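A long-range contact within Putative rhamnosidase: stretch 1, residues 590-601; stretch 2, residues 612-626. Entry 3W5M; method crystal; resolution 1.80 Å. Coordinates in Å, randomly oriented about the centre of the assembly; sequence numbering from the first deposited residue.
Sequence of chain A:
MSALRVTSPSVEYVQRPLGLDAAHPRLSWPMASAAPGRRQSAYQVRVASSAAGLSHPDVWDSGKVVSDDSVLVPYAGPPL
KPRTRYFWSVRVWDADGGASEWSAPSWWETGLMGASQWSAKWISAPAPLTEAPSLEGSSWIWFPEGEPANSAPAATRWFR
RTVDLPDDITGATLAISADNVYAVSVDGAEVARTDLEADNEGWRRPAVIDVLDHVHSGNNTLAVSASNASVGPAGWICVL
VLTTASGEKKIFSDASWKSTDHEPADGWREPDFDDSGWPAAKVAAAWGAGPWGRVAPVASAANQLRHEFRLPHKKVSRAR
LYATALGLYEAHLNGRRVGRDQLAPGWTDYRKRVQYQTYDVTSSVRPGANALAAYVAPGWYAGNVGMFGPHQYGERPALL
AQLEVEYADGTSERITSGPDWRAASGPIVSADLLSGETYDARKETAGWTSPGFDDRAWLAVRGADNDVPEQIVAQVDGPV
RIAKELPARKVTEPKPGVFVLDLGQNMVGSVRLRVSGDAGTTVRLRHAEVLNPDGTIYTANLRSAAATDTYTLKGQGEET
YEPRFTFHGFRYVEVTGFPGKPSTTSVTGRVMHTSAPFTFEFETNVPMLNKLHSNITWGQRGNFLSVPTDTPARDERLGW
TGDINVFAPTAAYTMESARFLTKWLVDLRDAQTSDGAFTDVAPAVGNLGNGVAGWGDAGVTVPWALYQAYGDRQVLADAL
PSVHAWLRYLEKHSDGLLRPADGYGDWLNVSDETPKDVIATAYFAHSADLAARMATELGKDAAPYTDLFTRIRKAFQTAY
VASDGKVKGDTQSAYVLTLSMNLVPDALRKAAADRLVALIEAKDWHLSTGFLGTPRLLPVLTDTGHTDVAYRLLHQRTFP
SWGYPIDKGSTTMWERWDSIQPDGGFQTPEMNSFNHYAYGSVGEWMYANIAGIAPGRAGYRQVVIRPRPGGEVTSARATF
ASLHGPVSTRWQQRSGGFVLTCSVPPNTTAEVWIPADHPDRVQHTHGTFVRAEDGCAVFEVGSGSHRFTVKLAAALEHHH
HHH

Stretch 1 590-601: RVMHTSAPFTFE
Stretch 2 (612-626) LHSNITWGQRGNFLS

The contact sets strand 590-594 against helix 612-622 at a crossing angle of 72°, with 8.6 Å between the axes at closest approach, and buries 541 Å² in total. The backbones come closest at His593 and Leu625, with CA atoms 4.8 Å apart; Phe598 and Thr617 pair at a CA distance of 8.4 Å.

Arg621 covers the most surface. Its CB points toward stretch 1, and its side chain (chi1 p, chi2 t, chi3 p, chi4 178°) folds back along its own helix, so that Arg621 NE donates to Thr617 O (3.1 Å) and Arg621 NH2 to Thr617 OG1 (3.0 Å). Thr617 (chi1 p) in turn donates from OG1 to Ser614 O at 2.9 Å. The guanidinium, held in this way, offers one face to Phe598, with Phe598 CZ 3.5 Å from Arg621 CZ.

Phe598 follows the strand in extended loop conformation (phi/psi -77/140; chi1 m, chi2 87°). Its CB points toward the helix, and the edge of the Phe598 ring approaches Thr617 O, which lies 4.2 Å from Phe598 CE2.

His593 (phi/psi -165/175; chi1 p, chi2 77°) packs on the opposite end of the Arg621 side chain: Arg621 CB lies over one face of the imidazole, 4.0 Å from the centroid of the His593 ring, in a CH-pi contact. His593 ND1 donates to Thr594 O (2.9 Å), while a water links His593 NE2 (3.0 Å) to Arg621 NH1 (2.8 Å). A second water donates to Met592 O (2.8 Å) and, weakly, to Arg621 O (3.0 Å).

In the segment after the helix, Phe624 O accepts a hydrogen bond from Thr594 N at 2.9 Å and 174°, a nearly linear bond that ties the two backbones directly. Leu625 CD1 reaches within 3.1 Å of Met592 O. Two residues before His593, Val591 (chi1 t) places CG1 4.0 Å from Trp618 CZ3, an apolar contact.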

# COMPACT_ATOMS: atom_id res chain seq x y z
N ARG A 590 -0.05 2.80 15.70
CA ARG A 590 1.30 2.83 15.16
C ARG A 590 1.14 2.99 13.66
O ARG A 590 0.66 2.09 12.99
CB ARG A 590 2.06 1.55 15.50
CG ARG A 590 2.19 1.36 17.02
CD ARG A 590 2.86 0.03 17.37
NE ARG A 590 2.13 -1.08 16.80
CZ ARG A 590 2.66 -2.22 16.33
NH1 ARG A 590 3.98 -2.45 16.37
NH2 ARG A 590 1.84 -3.14 15.82
N VAL A 591 1.46 4.18 13.17
CA VAL A 591 1.25 4.56 11.76
C VAL A 591 2.39 3.95 10.92
O VAL A 591 3.56 4.25 11.16
CB VAL A 591 1.29 6.09 11.63
CG1 VAL A 591 1.16 6.54 10.17
CG2 VAL A 591 0.16 6.71 12.47
N MET A 592 2.03 3.11 9.94
CA MET A 592 2.99 2.40 9.10
C MET A 592 2.85 2.76 7.64
O MET A 592 1.74 2.79 7.15
CB MET A 592 2.74 0.90 9.20
CG MET A 592 3.10 0.36 10.56
SD MET A 592 2.63 -1.39 10.69
CE MET A 592 2.82 -1.56 12.48
N HIS A 593 3.98 2.99 6.97
CA HIS A 593 4.00 3.23 5.51
C HIS A 593 5.41 3.10 4.99
O HIS A 593 6.35 2.86 5.76
CB HIS A 593 3.39 4.61 5.12
CG HIS A 593 3.95 5.78 5.87
ND1 HIS A 593 5.18 6.34 5.58
CD2 HIS A 593 3.41 6.56 6.85
CE1 HIS A 593 5.39 7.38 6.38
NE2 HIS A 593 4.32 7.53 7.15
N THR A 594 5.56 3.19 3.67
CA THR A 594 6.89 3.21 3.09
C THR A 594 7.84 4.23 3.76
O THR A 594 7.44 5.36 4.10
CB THR A 594 6.83 3.41 1.56
OG1 THR A 594 8.15 3.22 1.01
CG2 THR A 594 6.32 4.77 1.20
N SER A 595 9.10 3.83 3.96
CA SER A 595 10.07 4.68 4.64
C SER A 595 10.61 5.65 3.63
O SER A 595 11.67 5.42 3.03
CB SER A 595 11.18 3.85 5.31
OG SER A 595 11.66 2.79 4.44
N ALA A 596 9.86 6.72 3.39
CA ALA A 596 10.30 7.80 2.51
C ALA A 596 9.97 9.10 3.23
O ALA A 596 8.97 9.15 3.94
CB ALA A 596 9.58 7.73 1.16
N PRO A 597 10.82 10.13 3.07
CA PRO A 597 10.58 11.40 3.76
C PRO A 597 9.41 12.18 3.17
O PRO A 597 9.10 12.04 1.98
CB PRO A 597 11.89 12.19 3.53
CG PRO A 597 12.57 11.52 2.37
CD PRO A 597 12.10 10.10 2.33
N PHE A 598 8.77 13.00 4.01
CA PHE A 598 7.82 14.00 3.50
C PHE A 598 8.61 15.16 2.92
O PHE A 598 9.63 15.54 3.46
CB PHE A 598 6.87 14.46 4.62
CG PHE A 598 5.94 13.37 5.06
CD1 PHE A 598 6.33 12.48 6.07
CD2 PHE A 598 4.72 13.18 4.42
CE1 PHE A 598 5.49 11.42 6.43
CE2 PHE A 598 3.87 12.13 4.79
CZ PHE A 598 4.27 11.26 5.79
N THR A 599 8.16 15.69 1.79
CA THR A 599 9.01 16.62 1.05
C THR A 599 8.30 17.93 0.72
O THR A 599 8.81 18.72 -0.09
CB THR A 599 9.50 15.98 -0.27
OG1 THR A 599 8.38 15.44 -0.97
CG2 THR A 599 10.54 14.85 0.02
N PHE A 600 7.15 18.20 1.33
CA PHE A 600 6.49 19.48 1.08
C PHE A 600 5.83 20.05 2.31
O PHE A 600 4.84 19.49 2.82
CB PHE A 600 5.45 19.37 -0.05
CG PHE A 600 5.16 20.69 -0.74
CD1 PHE A 600 4.23 21.58 -0.23
CD2 PHE A 600 5.86 21.04 -1.91
CE1 PHE A 600 3.99 22.80 -0.87
CE2 PHE A 600 5.61 22.25 -2.54
CZ PHE A 600 4.68 23.13 -2.02
N GLU A 601 6.37 21.17 2.79
CA GLU A 601 5.76 21.91 3.91
C GLU A 601 4.92 23.03 3.32
O GLU A 601 5.42 23.79 2.49
CB GLU A 601 6.83 22.52 4.80
CG GLU A 601 7.93 21.57 5.22
CD GLU A 601 7.87 21.25 6.69
OE1 GLU A 601 7.20 22.02 7.42
OE2 GLU A 601 8.50 20.25 7.12
N LEU A 612 -6.89 20.76 4.52
CA LEU A 612 -6.92 20.06 3.27
C LEU A 612 -5.55 19.41 2.93
O LEU A 612 -5.47 18.21 2.58
CB LEU A 612 -7.39 21.00 2.13
CG LEU A 612 -7.49 20.36 0.76
CD1 LEU A 612 -8.41 19.14 0.77
CD2 LEU A 612 -7.99 21.41 -0.25
N HIS A 613 -4.48 20.20 3.06
CA HIS A 613 -3.11 19.73 2.88
C HIS A 613 -2.78 18.58 3.85
O HIS A 613 -2.27 17.54 3.41
CB HIS A 613 -2.14 20.87 3.08
CG HIS A 613 -0.72 20.44 3.17
ND1 HIS A 613 -0.02 19.93 2.09
CD2 HIS A 613 0.14 20.44 4.22
CE1 HIS A 613 1.21 19.65 2.48
NE2 HIS A 613 1.33 19.95 3.76
N SER A 614 -3.09 18.74 5.13
CA SER A 614 -2.90 17.64 6.10
C SER A 614 -3.61 16.36 5.63
O SER A 614 -3.02 15.27 5.62
CB SER A 614 -3.41 18.04 7.48
OG SER A 614 -3.10 17.01 8.42
N ASN A 615 -4.86 16.50 5.20
CA ASN A 615 -5.67 15.36 4.75
C ASN A 615 -5.08 14.66 3.52
O ASN A 615 -5.07 13.43 3.43
CB ASN A 615 -7.12 15.77 4.49
CG ASN A 615 -7.87 16.17 5.76
OD1 ASN A 615 -7.29 16.24 6.86
ND2 ASN A 615 -9.15 16.44 5.62
N ILE A 616 -4.60 15.46 2.58
CA ILE A 616 -3.86 14.94 1.42
C ILE A 616 -2.66 14.06 1.83
O ILE A 616 -2.52 12.96 1.31
CB ILE A 616 -3.38 16.09 0.50
CG1 ILE A 616 -4.60 16.75 -0.16
CG2 ILE A 616 -2.44 15.56 -0.59
CD1 ILE A 616 -4.31 18.11 -0.76
N THR A 617 -1.83 14.56 2.73
CA THR A 617 -0.61 13.85 3.16
C THR A 617 -0.98 12.62 3.97
O THR A 617 -0.26 11.62 3.94
CB THR A 617 0.40 14.72 3.94
OG1 THR A 617 -0.13 15.09 5.23
CG2 THR A 617 0.76 16.01 3.14
N TRP A 618 -2.11 12.68 4.67
CA TRP A 618 -2.57 11.48 5.39
C TRP A 618 -3.19 10.44 4.45
O TRP A 618 -2.99 9.25 4.64
CB TRP A 618 -3.49 11.85 6.58
CG TRP A 618 -2.75 12.29 7.81
CD1 TRP A 618 -2.44 13.56 8.17
CD2 TRP A 618 -2.17 11.43 8.81
NE1 TRP A 618 -1.72 13.55 9.34
CE2 TRP A 618 -1.54 12.26 9.76
CE3 TRP A 618 -2.12 10.03 8.98
CZ2 TRP A 618 -0.88 11.75 10.90
CZ3 TRP A 618 -1.46 9.51 10.10
CH2 TRP A 618 -0.85 10.38 11.05
N GLY A 619 -3.96 10.87 3.44
CA GLY A 619 -4.49 9.96 2.45
C GLY A 619 -3.36 9.31 1.65
O GLY A 619 -3.42 8.12 1.33
N GLN A 620 -2.32 10.08 1.36
CA GLN A 620 -1.20 9.52 0.60
C GLN A 620 -0.48 8.48 1.46
O GLN A 620 -0.28 7.33 1.05
CB GLN A 620 -0.21 10.59 0.19
CG GLN A 620 1.01 10.04 -0.53
CD GLN A 620 2.00 11.12 -0.92
OE1 GLN A 620 2.96 10.88 -1.67
NE2 GLN A 620 1.80 12.30 -0.38
N ARG A 621 -0.09 8.87 2.65
CA ARG A 621 0.73 7.95 3.46
C ARG A 621 -0.03 6.68 3.83
O ARG A 621 0.56 5.59 3.92
CB ARG A 621 1.33 8.67 4.67
CG ARG A 621 0.42 8.77 5.89
CD ARG A 621 1.11 9.59 6.96
NE ARG A 621 0.92 11.03 6.73
CZ ARG A 621 1.38 11.99 7.53
NH1 ARG A 621 2.11 11.69 8.61
NH2 ARG A 621 1.13 13.27 7.25
N GLY A 622 -1.34 6.81 4.02
CA GLY A 622 -2.15 5.64 4.38
C GLY A 622 -2.19 4.60 3.28
O GLY A 622 -2.40 3.40 3.52
N ASN A 623 -2.01 5.06 2.05
CA ASN A 623 -2.09 4.16 0.91
C ASN A 623 -0.76 3.89 0.22
O ASN A 623 -0.72 3.40 -0.93
CB ASN A 623 -3.06 4.76 -0.11
CG ASN A 623 -4.50 4.59 0.31
OD1 ASN A 623 -5.03 3.49 0.24
ND2 ASN A 623 -5.12 5.66 0.79
N PHE A 624 0.34 4.26 0.88
CA PHE A 624 1.67 4.01 0.32
C PHE A 624 2.33 2.94 1.21
O PHE A 624 3.32 3.20 1.86
CB PHE A 624 2.48 5.31 0.28
CG PHE A 624 2.39 6.04 -1.04
CD1 PHE A 624 1.21 6.06 -1.79
CD2 PHE A 624 3.51 6.76 -1.53
CE1 PHE A 624 1.14 6.75 -3.00
CE2 PHE A 624 3.43 7.44 -2.73
CZ PHE A 624 2.25 7.44 -3.46
N LEU A 625 1.75 1.74 1.22
CA LEU A 625 2.26 0.57 1.95
C LEU A 625 2.52 -0.55 0.96
O LEU A 625 1.60 -1.24 0.54
CB LEU A 625 1.24 0.08 2.99
CG LEU A 625 1.26 0.58 4.41
CD1 LEU A 625 0.53 1.94 4.43
CD2 LEU A 625 0.53 -0.43 5.32
N SER A 626 3.79 -0.73 0.61
CA SER A 626 4.27 -1.71 -0.41
C SER A 626 3.80 -1.43 -1.87
O SER A 626 4.62 -1.46 -2.81
CB SER A 626 3.94 -3.15 -0.01
OG SER A 626 4.52 -4.06 -0.93
O HOH W 1 0.19 5.06 6.83
O HOH W 2 3.65 9.49 9.29